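Local atomic coordinates of pilin, type IV (Thermus thermophilus, PDB entry 4BHR), a protein that probably serves as a pilin-type subunit in type IV pilus biogenesis, this chain being its soluble head without the N-terminal membrane helix. Residues R12-A17 with F61-Q66; T5-Y10 with A45-C50; A28-P33 with D37-N42; T53-G58 with D78-Q83. All coordinates share one frame; numbering follows the deposited sequence.

Contact 1: residues R12-A17 with F61-Q66; sequences RNVATA and FTVTAQ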
loop_
_atom_site.group_PDB
_atom_site.type_symbol
_atom_site.label_atom_id
_atom_site.label_comp_id
_atom_site.label_asym_id
_atom_site.label_seq_id
_atom_site.Cartn_x
_atom_site.Cartn_y
_atom_site.Cartn_z
ATOM N N ARG A 12 -1.058 -4.622 4.293
ATOM C CA ARG A 12 -2.402 -4.991 3.941
ATOM C C ARG A 12 -3.375 -3.983 4.541
ATOM O O ARG A 12 -4.372 -3.632 3.910
ATOM C CB ARG A 12 -2.716 -6.415 4.403
ATOM C CG ARG A 12 -4.076 -6.936 3.904
ATOM C CD ARG A 12 -4.122 -7.009 2.399
ATOM N NE ARG A 12 -5.427 -7.385 1.821
ATOM C CZ ARG A 12 -6.402 -6.520 1.596
ATOM N NH1 ARG A 12 -6.272 -5.242 1.966
ATOM N NH2 ARG A 12 -7.521 -6.936 1.041
ATOM N N ASN A 13 -3.089 -3.528 5.771
ATOM C CA ASN A 13 -3.922 -2.555 6.412
ATOM C C ASN A 13 -3.865 -1.179 5.701
ATOM O O ASN A 13 -4.883 -0.486 5.569
ATOM C CB ASN A 13 -3.587 -2.458 7.911
ATOM C CG ASN A 13 -3.869 -3.772 8.676
ATOM O OD1 ASN A 13 -4.709 -4.618 8.290
ATOM N ND2 ASN A 13 -3.137 -3.955 9.770
ATOM N N VAL A 14 -2.692 -0.817 5.175
ATOM C CA VAL A 14 -2.564 0.389 4.354
ATOM C C VAL A 14 -3.427 0.248 3.116
ATOM O O VAL A 14 -4.135 1.180 2.709
ATOM C CB VAL A 14 -1.101 0.682 3.978
ATOM C CG1 VAL A 14 -1.021 1.747 2.876
ATOM C CG2 VAL A 14 -0.317 1.149 5.183
ATOM N N ALA A 15 -3.362 -0.913 2.486
ATOM C CA ALA A 15 -4.201 -1.142 1.296
ATOM C C ALA A 15 -5.708 -1.010 1.571
ATOM O O ALA A 15 -6.411 -0.336 0.834
ATOM C CB ALA A 15 -3.871 -2.504 0.667
ATOM N N THR A 16 -6.176 -1.585 2.685
ATOM C CA THR A 16 -7.551 -1.361 3.159
ATOM C C THR A 16 -7.913 0.108 3.326
ATOM O O THR A 16 -8.994 0.563 2.858
ATOM C CB THR A 16 -7.800 -2.141 4.469
ATOM O OG1 THR A 16 -7.666 -3.526 4.178
ATOM C CG2 THR A 16 -9.264 -1.891 4.955
ATOM N N ALA A 17 -6.995 0.868 3.943
ATOM C CA ALA A 17 -7.194 2.285 4.167
ATOM C C ALA A 17 -7.218 3.113 2.880
ATOM O O ALA A 17 -7.963 4.083 2.768
ATOM C CB ALA A 17 -6.143 2.816 5.154
ATOM N N PHE A 61 -3.952 0.094 -7.178
ATOM C CA PHE A 61 -2.766 0.721 -6.577
ATOM C C PHE A 61 -1.849 -0.372 -6.042
ATOM O O PHE A 61 -2.246 -1.530 -5.869
ATOM C CB PHE A 61 -3.173 1.689 -5.430
ATOM C CG PHE A 61 -4.026 1.017 -4.369
ATOM C CD1 PHE A 61 -3.394 0.396 -3.281
ATOM C CD2 PHE A 61 -5.418 0.986 -4.450
ATOM C CE1 PHE A 61 -4.149 -0.280 -2.302
ATOM C CE2 PHE A 61 -6.172 0.317 -3.494
ATOM C CZ PHE A 61 -5.543 -0.312 -2.411
ATOM N N THR A 62 -0.644 0.010 -5.734
ATOM C CA THR A 62 0.349 -0.924 -5.140
ATOM C C THR A 62 0.933 -0.268 -3.892
ATOM O O THR A 62 1.355 0.893 -3.906
ATOM C CB THR A 62 1.499 -1.243 -6.120
ATOM O OG1 THR A 62 0.960 -1.877 -7.301
ATOM C CG2 THR A 62 2.538 -2.243 -5.481
ATOM N N VAL A 63 0.988 -1.038 -2.803
ATOM C CA VAL A 63 1.596 -0.576 -1.563
ATOM C C VAL A 63 2.900 -1.317 -1.428
ATOM O O VAL A 63 2.913 -2.565 -1.528
ATOM C CB VAL A 63 0.693 -0.970 -0.339
ATOM C CG1 VAL A 63 1.307 -0.402 0.953
ATOM C CG2 VAL A 63 -0.706 -0.419 -0.536
ATOM N N THR A 64 3.985 -0.577 -1.208
ATOM C CA THR A 64 5.298 -1.212 -1.109
ATOM C C THR A 64 6.073 -0.775 0.120
ATOM O O THR A 64 6.230 0.405 0.359
ATOM C CB THR A 64 6.151 -0.870 -2.338
ATOM O OG1 THR A 64 5.456 -1.283 -3.526
ATOM C CG2 THR A 64 7.496 -1.652 -2.220
ATOM N N ALA A 65 6.581 -1.747 0.878
ATOM C CA ALA A 65 7.368 -1.452 2.077
ATOM C C ALA A 65 8.762 -2.056 1.940
ATOM O O ALA A 65 8.922 -3.207 1.573
ATOM C CB ALA A 65 6.705 -1.930 3.361
ATOM N N GLN A 66 9.749 -1.229 2.193
ATOM C CA GLN A 66 11.101 -1.691 2.188
ATOM C C GLN A 66 11.409 -2.081 3.627
ATOM O O GLN A 66 11.066 -1.346 4.543
ATOM C CB GLN A 66 11.997 -0.586 1.665
ATOM C CG GLN A 66 13.376 -1.062 1.308
ATOM C CD GLN A 66 14.275 0.094 0.927
ATOM O OE1 GLN A 66 13.808 1.129 0.444
ATOM N NE2 GLN A 66 15.563 -0.063 1.165
#
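The 12-17 part of helix 6-20 and strand 61-66 run roughly antiparallel, at 148°, with their axes 8.6 Å apart at the closest point and Ala-15 facing Val-63. No hydrogen bond joins them; the side chains meet through apolar groups, close to the centre of the chain. Ala-15 is the hub. Its CB is 3.7 Å from CE1 of Phe-61, meeting the ring at its edge and in its plane, and 4.0 Å from CG2 of Val-63. The small methyl lets the helix settle onto the strand here, and the ring also touches the helix backbone, with CZ of Phe-61 3.4 Å from Ala-15 O on an oblique approach. Phe-61 gets there because its CG sits between the backbone N and the carbonyl carbon (chi1 55°), a tight setting that lays the ring edge against the helix. The two valines cross obliquely, Val-14 CG1 lying 3.7 Å from Val-63 CG1. A serine in place of Phe-61 lacks the ring that meets Ala-15 CB and Val-18, and would probably leave a gap between helix and strand at that end. This helix-on-sheet core is the hallmark of the pilin head. Strand 61-67 lies between strands 47-54 and 74-78; Phe-77 of the latter touches Ala-15, Val-52 of strand 47-54 touches Val-14, and Val-18, further along helix 6-20, closes on Phe-61.

Contact 2: residues T5-Y10 with A45-C50; sequences TAAQAY and ASVTQC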
loop_
_atom_site.group_PDB
_atom_site.type_symbol
_atom_site.label_atom_id
_atom_site.label_comp_id
_atom_site.label_asym_id
_atom_site.label_seq_id
_atom_site.Cartn_x
_atom_site.Cartn_y
_atom_site.Cartn_z
ATOM N N THR A 5 5.848 -10.446 9.784
ATOM C CA THR A 5 4.352 -10.509 9.886
ATOM C C THR A 5 3.728 -9.143 10.207
ATOM O O THR A 5 2.672 -8.815 9.654
ATOM C CB THR A 5 3.883 -11.577 10.895
ATOM O OG1 THR A 5 4.304 -11.181 12.204
ATOM C CG2 THR A 5 4.506 -12.927 10.556
ATOM N N ALA A 6 4.361 -8.359 11.091
ATOM C CA ALA A 6 3.950 -6.977 11.321
ATOM C C ALA A 6 4.030 -6.165 10.026
ATOM O O ALA A 6 3.125 -5.364 9.734
ATOM C CB ALA A 6 4.848 -6.320 12.378
ATOM N N ALA A 7 5.129 -6.308 9.281
ATOM C CA ALA A 7 5.260 -5.500 8.068
ATOM C C ALA A 7 4.192 -5.891 7.043
ATOM O O ALA A 7 3.545 -5.012 6.440
ATOM C CB ALA A 7 6.657 -5.633 7.479
ATOM N N GLN A 8 3.964 -7.193 6.872
ATOM C CA GLN A 8 2.909 -7.613 5.948
ATOM C C GLN A 8 1.544 -7.140 6.377
ATOM O O GLN A 8 0.764 -6.669 5.549
ATOM C CB GLN A 8 2.859 -9.106 5.829
ATOM C CG GLN A 8 4.118 -9.737 5.322
ATOM C CD GLN A 8 4.064 -11.239 5.494
ATOM O OE1 GLN A 8 4.979 -11.834 6.104
ATOM N NE2 GLN A 8 2.994 -11.867 4.981
ATOM N N ALA A 9 1.253 -7.238 7.678
ATOM C CA ALA A 9 0.012 -6.755 8.213
ATOM C C ALA A 9 -0.174 -5.269 7.955
ATOM O O ALA A 9 -1.263 -4.837 7.483
ATOM C CB ALA A 9 -0.057 -7.040 9.720
ATOM N N TYR A 10 0.891 -4.497 8.211
ATOM C CA TYR A 10 0.839 -3.071 7.963
ATOM C C TYR A 10 0.533 -2.775 6.484
ATOM O O TYR A 10 -0.288 -1.925 6.198
ATOM C CB TYR A 10 2.154 -2.411 8.342
ATOM C CG TYR A 10 2.166 -0.901 8.115
ATOM C CD1 TYR A 10 1.422 -0.049 8.923
ATOM C CD2 TYR A 10 2.912 -0.341 7.086
ATOM C CE1 TYR A 10 1.449 1.316 8.734
ATOM C CE2 TYR A 10 2.930 1.039 6.881
ATOM C CZ TYR A 10 2.217 1.864 7.721
ATOM O OH TYR A 10 2.238 3.223 7.529
ATOM N N ALA A 45 8.708 -1.283 13.283
ATOM C CA ALA A 45 10.133 -1.023 13.235
ATOM C C ALA A 45 10.864 -1.697 12.053
ATOM O O ALA A 45 11.886 -1.203 11.576
ATOM C CB ALA A 45 10.757 -1.428 14.567
ATOM N N SER A 46 10.308 -2.808 11.576
ATOM C CA SER A 46 10.852 -3.550 10.430
ATOM C C SER A 46 10.660 -2.811 9.105
ATOM O O SER A 46 11.328 -3.115 8.110
ATOM C CB SER A 46 10.160 -4.883 10.337
ATOM O OG SER A 46 8.758 -4.652 10.322
ATOM N N VAL A 47 9.737 -1.856 9.077
ATOM C CA VAL A 47 9.501 -1.094 7.848
ATOM C C VAL A 47 10.378 0.143 7.819
ATOM O O VAL A 47 10.325 0.970 8.720
ATOM C CB VAL A 47 8.021 -0.711 7.688
ATOM C CG1 VAL A 47 7.830 0.037 6.364
ATOM C CG2 VAL A 47 7.182 -1.975 7.713
ATOM N N THR A 48 11.188 0.240 6.777
ATOM C CA THR A 48 12.130 1.325 6.563
ATOM C C THR A 48 11.482 2.519 5.874
ATOM O O THR A 48 11.720 3.670 6.232
ATOM C CB THR A 48 13.211 0.838 5.586
ATOM O OG1 THR A 48 13.833 -0.331 6.130
ATOM C CG2 THR A 48 14.257 1.927 5.313
ATOM N N GLN A 49 10.712 2.226 4.836
ATOM C CA GLN A 49 10.119 3.238 3.951
ATOM C C GLN A 49 8.923 2.520 3.367
ATOM O O GLN A 49 8.959 1.322 3.206
ATOM C CB GLN A 49 11.092 3.585 2.821
ATOM N N CYS A 50 7.838 3.229 3.101
ATOM C CA CYS A 50 6.628 2.553 2.595
ATOM C C CYS A 50 5.894 3.568 1.759
ATOM O O CYS A 50 5.704 4.714 2.199
ATOM C CB CYS A 50 5.722 2.092 3.758
ATOM S SG CYS A 50 4.249 1.176 3.261
#
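Tyr-10 turns the edge of its ring, not a face, to the sulfur of Cys-50, a sulfur-aromatic contact where the first turns of the pilin-fold helix 6-20 meet the start of strand 47-54. CE2 of Tyr-10 is the touching atom, 3.9 Å from Cys-50 SG. The sulfur lies 5.1 Å from the ring centroid and 76° off the ring normal, so it sits close to the ring plane. Both side chains extend to meet: CG of Tyr-10 is anti to the backbone N (chi1 -180°), and Cys-50 SG is likewise anti to its own (chi1 -177°). The disulfide to Cys-36 restrains the sulfur and pins the loop holding Cys-36 to strand 47-54. The far end of the tyrosine is fixed as well, its hydroxyl being hydrogen-bonded to the carbonyl oxygen of Val-40. The ring is therefore held at its tip by the loop and flanked along one edge by the disulfide.

One turn earlier in the helix the packing changes to small groups. Val-47 points its CG2 branch at Ala-7, where it comes within 3.7 Å of CB, while CG1 of the valine touches Ala-65 of the next strand. Val-47 thus bridges the helix and strand 61-67, beside the corner that the chain turns at Thr-48. Ser-46 completes the patch near the surface: its OG lies against the helix, 3.7 Å from Ala-7 CB.

Contact 3: residues A28-P33 with D37-N42; sequences ALPQLP and DQFVAN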
loop_
_atom_site.group_PDB
_atom_site.type_symbol
_atom_site.label_atom_id
_atom_site.label_comp_id
_atom_site.label_asym_id
_atom_site.label_seq_id
_atom_site.Cartn_x
_atom_site.Cartn_y
_atom_site.Cartn_z
ATOM N N ALA A 28 -12.930 6.866 -8.133
ATOM C CA ALA A 28 -11.559 7.323 -8.387
ATOM C C ALA A 28 -10.728 7.188 -7.123
ATOM O O ALA A 28 -11.254 7.423 -6.028
ATOM C CB ALA A 28 -11.570 8.778 -8.808
ATOM N N LEU A 29 -9.440 6.819 -7.270
ATOM C CA LEU A 29 -8.503 6.735 -6.127
ATOM C C LEU A 29 -8.136 8.120 -5.592
ATOM O O LEU A 29 -8.258 9.105 -6.316
ATOM C CB LEU A 29 -7.192 6.085 -6.591
ATOM C CG LEU A 29 -7.240 4.572 -6.757
ATOM C CD1 LEU A 29 -5.913 4.184 -7.360
ATOM C CD2 LEU A 29 -7.444 3.848 -5.449
ATOM N N PRO A 30 -7.696 8.209 -4.316
ATOM C CA PRO A 30 -7.152 9.503 -3.853
ATOM C C PRO A 30 -5.882 9.825 -4.623
ATOM O O PRO A 30 -5.391 8.963 -5.391
ATOM C CB PRO A 30 -6.821 9.253 -2.382
ATOM C CG PRO A 30 -6.693 7.764 -2.238
ATOM C CD PRO A 30 -7.590 7.147 -3.303
ATOM N N GLN A 31 -5.368 11.045 -4.443
ATOM C CA GLN A 31 -4.166 11.511 -5.140
ATOM C C GLN A 31 -2.960 10.674 -4.660
ATOM O O GLN A 31 -2.709 10.573 -3.471
ATOM C CB GLN A 31 -3.887 12.955 -4.732
ATOM C CG GLN A 31 -2.628 13.552 -5.346
ATOM C CD GLN A 31 -2.681 13.623 -6.858
ATOM O OE1 GLN A 31 -3.709 13.989 -7.419
ATOM N NE2 GLN A 31 -1.576 13.247 -7.531
ATOM N N LEU A 32 -2.272 10.079 -5.619
ATOM C CA LEU A 32 -1.123 9.230 -5.383
ATOM C C LEU A 32 0.010 9.695 -6.281
ATOM O O LEU A 32 -0.258 10.346 -7.316
ATOM C CB LEU A 32 -1.488 7.781 -5.734
ATOM C CG LEU A 32 -2.495 7.103 -4.771
ATOM C CD1 LEU A 32 -2.832 5.709 -5.279
ATOM C CD2 LEU A 32 -1.883 7.004 -3.376
ATOM N N PRO A 33 1.271 9.392 -5.914
ATOM C CA PRO A 33 1.680 8.579 -4.749
ATOM C C PRO A 33 1.779 9.303 -3.412
ATOM O O PRO A 33 1.807 10.543 -3.344
ATOM C CB PRO A 33 3.080 8.133 -5.127
ATOM C CG PRO A 33 3.624 9.334 -5.877
ATOM C CD PRO A 33 2.447 9.849 -6.677
ATOM N N ASP A 37 2.176 6.395 5.609
ATOM C CA ASP A 37 1.694 6.937 6.886
ATOM C C ASP A 37 0.620 8.019 6.693
ATOM O O ASP A 37 0.058 8.536 7.652
ATOM C CB ASP A 37 2.858 7.362 7.794
ATOM C CG ASP A 37 3.627 8.562 7.261
ATOM O OD1 ASP A 37 3.204 9.182 6.259
ATOM O OD2 ASP A 37 4.671 8.886 7.885
ATOM N N GLN A 38 0.279 8.299 5.438
ATOM C CA GLN A 38 -0.847 9.160 5.129
ATOM C C GLN A 38 -2.127 8.358 5.155
ATOM O O GLN A 38 -3.232 8.916 5.112
ATOM C CB GLN A 38 -0.647 9.869 3.782
ATOM C CG GLN A 38 0.588 10.773 3.738
ATOM C CD GLN A 38 0.611 11.774 4.885
ATOM O OE1 GLN A 38 1.256 11.557 5.931
ATOM N NE2 GLN A 38 -0.112 12.873 4.707
ATOM N N PHE A 39 -1.999 7.036 5.287
ATOM C CA PHE A 39 -3.148 6.151 5.353
ATOM C C PHE A 39 -3.263 5.414 6.677
ATOM O O PHE A 39 -4.356 5.237 7.174
ATOM C CB PHE A 39 -3.088 5.132 4.186
ATOM C CG PHE A 39 -3.182 5.799 2.845
ATOM C CD1 PHE A 39 -4.417 6.258 2.366
ATOM C CD2 PHE A 39 -2.034 6.034 2.071
ATOM C CE1 PHE A 39 -4.495 6.961 1.165
ATOM C CE2 PHE A 39 -2.120 6.726 0.847
ATOM C CZ PHE A 39 -3.364 7.162 0.397
ATOM N N VAL A 40 -2.131 4.917 7.170
ATOM C CA VAL A 40 -2.042 4.236 8.487
ATOM C C VAL A 40 -0.781 4.729 9.199
ATOM O O VAL A 40 0.371 4.564 8.696
ATOM C CB VAL A 40 -1.979 2.701 8.348
ATOM C CG1 VAL A 40 -1.879 2.010 9.699
ATOM C CG2 VAL A 40 -3.176 2.162 7.577
ATOM N N ALA A 41 -0.988 5.385 10.350
ATOM C CA ALA A 41 0.108 5.858 11.188
ATOM C C ALA A 41 0.920 4.725 11.824
ATOM O O ALA A 41 0.471 3.593 11.945
ATOM C CB ALA A 41 -0.456 6.778 12.276
ATOM N N ASN A 42 2.129 5.062 12.255
ATOM C CA ASN A 42 2.997 4.159 13.020
ATOM C C ASN A 42 3.399 2.831 12.403
ATOM O O ASN A 42 3.039 1.772 12.917
ATOM C CB ASN A 42 2.455 3.950 14.415
ATOM C CG ASN A 42 2.393 5.247 15.174
ATOM O OD1 ASN A 42 3.267 6.103 15.019
ATOM N ND2 ASN A 42 1.366 5.415 15.969
#
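Phe-39 holds CG anti to its carbonyl carbon and beside its backbone N (chi1 -64°), and Leu-32 makes the same choice (chi1 -70°); these two torsions bring the ring and one leucine methyl, CD2, together. Both residues belong to the long connection between helix and main sheet, which corresponds to the alpha-beta loop of the pilin fold. The contact brings together the parts of that connection before and after the short strand 34-35. It is modest, 99 Å² in all, and apolar, with no hydrogen bond across it.

The phenylalanine does most of the work, presenting two neighbouring ring atoms to two partners. Pro-30 arrives at the ring edge, near its plane, with its CG as the foremost atom; this is edge packing, with the proline not stacked on a face. Leu-32 comes obliquely and uses only one of its branches: CD2 meets the ring, whereas CD1, anti to CA (chi2 177°), packs beside strand 47-54 at Ala-54.

Phe-39 also touches Val-52 of that strand and Ala-17 and Val-18 of helix 6-20, so it sits where helix, sheet and loop meet. At the ring itself, CE1 of Phe-39 lies 4.1 Å from Pro-30 CG, and CZ of Phe-39 lies 4.1 Å from Leu-32 CD2.

Contact 4: residues T53-G58 with D78-Q83; sequences TANNDG and DSSTGQ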
loop_
_atom_site.group_PDB
_atom_site.type_symbol
_atom_site.label_atom_id
_atom_site.label_comp_id
_atom_site.label_asym_id
_atom_site.label_seq_id
_atom_site.Cartn_x
_atom_site.Cartn_y
_atom_site.Cartn_z
ATOM N N THR A 53 1.522 3.675 -4.648
ATOM C CA THR A 53 1.565 4.240 -5.984
ATOM C C THR A 53 0.351 3.790 -6.776
ATOM O O THR A 53 -0.242 2.722 -6.546
ATOM C CB THR A 53 2.842 3.807 -6.772
ATOM O OG1 THR A 53 2.986 2.371 -6.714
ATOM C CG2 THR A 53 4.074 4.485 -6.199
ATOM N N ALA A 54 -0.057 4.628 -7.739
ATOM C CA ALA A 54 -1.148 4.294 -8.611
ATOM C C ALA A 54 -0.702 3.406 -9.769
ATOM O O ALA A 54 0.334 3.673 -10.451
ATOM C CB ALA A 54 -1.787 5.570 -9.142
ATOM N N ASN A 55 -1.483 2.370 -10.020
ATOM C CA ASN A 55 -1.214 1.468 -11.145
ATOM C C ASN A 55 -1.605 2.166 -12.460
ATOM O O ASN A 55 -2.435 3.084 -12.467
ATOM C CB ASN A 55 -2.027 0.181 -11.004
ATOM C CG ASN A 55 -1.494 -0.764 -9.894
ATOM O OD1 ASN A 55 -0.731 -0.343 -9.016
ATOM N ND2 ASN A 55 -1.961 -2.010 -9.901
ATOM N N ASN A 56 -0.959 1.763 -13.543
ATOM C CA ASN A 56 -1.265 2.372 -14.835
ATOM C C ASN A 56 -2.749 2.248 -15.276
ATOM O O ASN A 56 -3.228 3.020 -16.137
ATOM C CB ASN A 56 -0.305 1.820 -15.899
ATOM C CG ASN A 56 1.139 2.303 -15.705
ATOM O OD1 ASN A 56 1.397 3.388 -15.187
ATOM N ND2 ASN A 56 2.087 1.485 -16.142
ATOM N N ASP A 57 -3.496 1.298 -14.710
ATOM C CA ASP A 57 -4.875 1.140 -15.140
ATOM C C ASP A 57 -5.789 2.242 -14.657
ATOM O O ASP A 57 -6.961 2.313 -15.053
ATOM C CB ASP A 57 -5.421 -0.274 -14.824
ATOM C CG ASP A 57 -5.612 -0.535 -13.330
ATOM O OD1 ASP A 57 -5.361 0.362 -12.513
ATOM O OD2 ASP A 57 -6.069 -1.647 -13.000
ATOM N N GLY A 58 -5.279 3.075 -13.748
ATOM C CA GLY A 58 -6.062 4.176 -13.220
ATOM C C GLY A 58 -7.154 3.754 -12.253
ATOM O O GLY A 58 -7.988 4.574 -11.844
ATOM N N ASP A 78 -0.674 -5.640 -4.335
ATOM C CA ASP A 78 -1.193 -5.043 -5.608
ATOM C C ASP A 78 -2.674 -5.250 -5.634
ATOM O O ASP A 78 -3.143 -6.382 -5.568
ATOM C CB ASP A 78 -0.515 -5.765 -6.804
ATOM C CG ASP A 78 -0.947 -5.207 -8.167
ATOM O OD1 ASP A 78 -1.911 -4.413 -8.222
ATOM O OD2 ASP A 78 -0.296 -5.564 -9.176
ATOM N N SER A 79 -3.458 -4.150 -5.554
ATOM C CA SER A 79 -4.904 -4.310 -5.406
ATOM C C SER A 79 -5.513 -4.917 -6.638
ATOM O O SER A 79 -6.621 -5.413 -6.603
ATOM C CB SER A 79 -5.580 -2.958 -5.160
ATOM O OG SER A 79 -5.483 -2.099 -6.276
ATOM N N SER A 80 -4.768 -4.872 -7.735
ATOM C CA SER A 80 -5.294 -5.371 -9.006
ATOM C C SER A 80 -5.328 -6.896 -9.009
ATOM O O SER A 80 -6.104 -7.484 -9.749
ATOM C CB SER A 80 -4.496 -4.833 -10.198
ATOM O OG SER A 80 -3.375 -5.642 -10.462
ATOM N N THR A 81 -4.503 -7.522 -8.156
ATOM C CA THR A 81 -4.471 -8.972 -7.992
ATOM C C THR A 81 -4.922 -9.460 -6.612
ATOM O O THR A 81 -5.321 -10.624 -6.432
ATOM C CB THR A 81 -3.051 -9.528 -8.225
ATOM O OG1 THR A 81 -2.188 -9.041 -7.198
ATOM C CG2 THR A 81 -2.513 -9.077 -9.583
ATOM N N GLY A 82 -4.865 -8.557 -5.637
ATOM C CA GLY A 82 -5.307 -8.827 -4.292
ATOM C C GLY A 82 -4.252 -9.690 -3.623
ATOM O O GLY A 82 -4.516 -10.273 -2.581
ATOM N N GLN A 83 -3.053 -9.705 -4.211
ATOM C CA GLN A 83 -1.946 -10.558 -3.737
ATOM C C GLN A 83 -0.751 -9.794 -3.192
ATOM O O GLN A 83 -0.361 -8.776 -3.729
ATOM C CB GLN A 83 -1.437 -11.403 -4.914
ATOM C CG GLN A 83 -2.467 -12.371 -5.503
ATOM C CD GLN A 83 -1.941 -13.066 -6.750
ATOM O OE1 GLN A 83 -0.820 -12.818 -7.193
ATOM N NE2 GLN A 83 -2.748 -13.923 -7.323
#
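An Asx turn at Asp-78, at the head of the hairpin between strands 74-78 and 83-87, is tied here to the turn that follows strand 47-54. The tie is one hydrogen bond: ND2 of Asn-55 donates to OD1 of Asp-78 over 2.9 Å with an N-H...O angle of 150°. Seen from the amide the bond is in plane, but it meets the oxygen on its syn side, 33° out of the carboxylate plane; the two flat groups stand 78° apart. The amide's orientation is also supported by its OD1, which is hydrogen-bonded to the hydroxyl of Thr-62 on the adjoining strand.

OD1 of Asp-78 is gripped by three donors. Besides Asn-55 it takes the backbone N of Ser-80 at 2.9 Å, which is the bond of the Asx turn, and Ser-80 OG, also at 2.9 Å. Both serine bonds arrive from above the carboxylate plane. Such a gathering of donors would be expected to favour the charged carboxylate. Ser-80 CB also packs 3.8 Å from Asn-55 ND2. A leucine in place of Asp-78 has no acceptor for the Asn-55 amide or the two Ser-80 donors, and would probably leave them without a mate and weaken the tie between the two turns.

Asn-55 itself opens a type I beta turn, closed by Gly-58 N bonding to Asn-55 O. Across the way, Asp-78 O accepts from Thr-81 N and Gly-82 N, and Gly-82 and Gln-83 both face Asp-78: the G1 beta bulge familiar from tight beta hairpins.

Helix 6-20 comes first in the chain and supplies one side of contacts 2 and 1. Contact 2 closes a loop from the helix start to strand 47-54, and contact 1 a longer one from mid-helix to strand 61-67; the two cross, since their segments alternate. Contact 3 is local, nested inside both loops, and folds the helix-to-sheet connection back on itself. Contact 4 begins after contacts 2 and 3 have closed, crosses contact 1, and joins the turn after strand 47-54 to the hairpin that ends the sheet. Contacts 2 and 4 lie on opposite sides of the chain's centre, their centres about 19 Å apart, with contact 1 between.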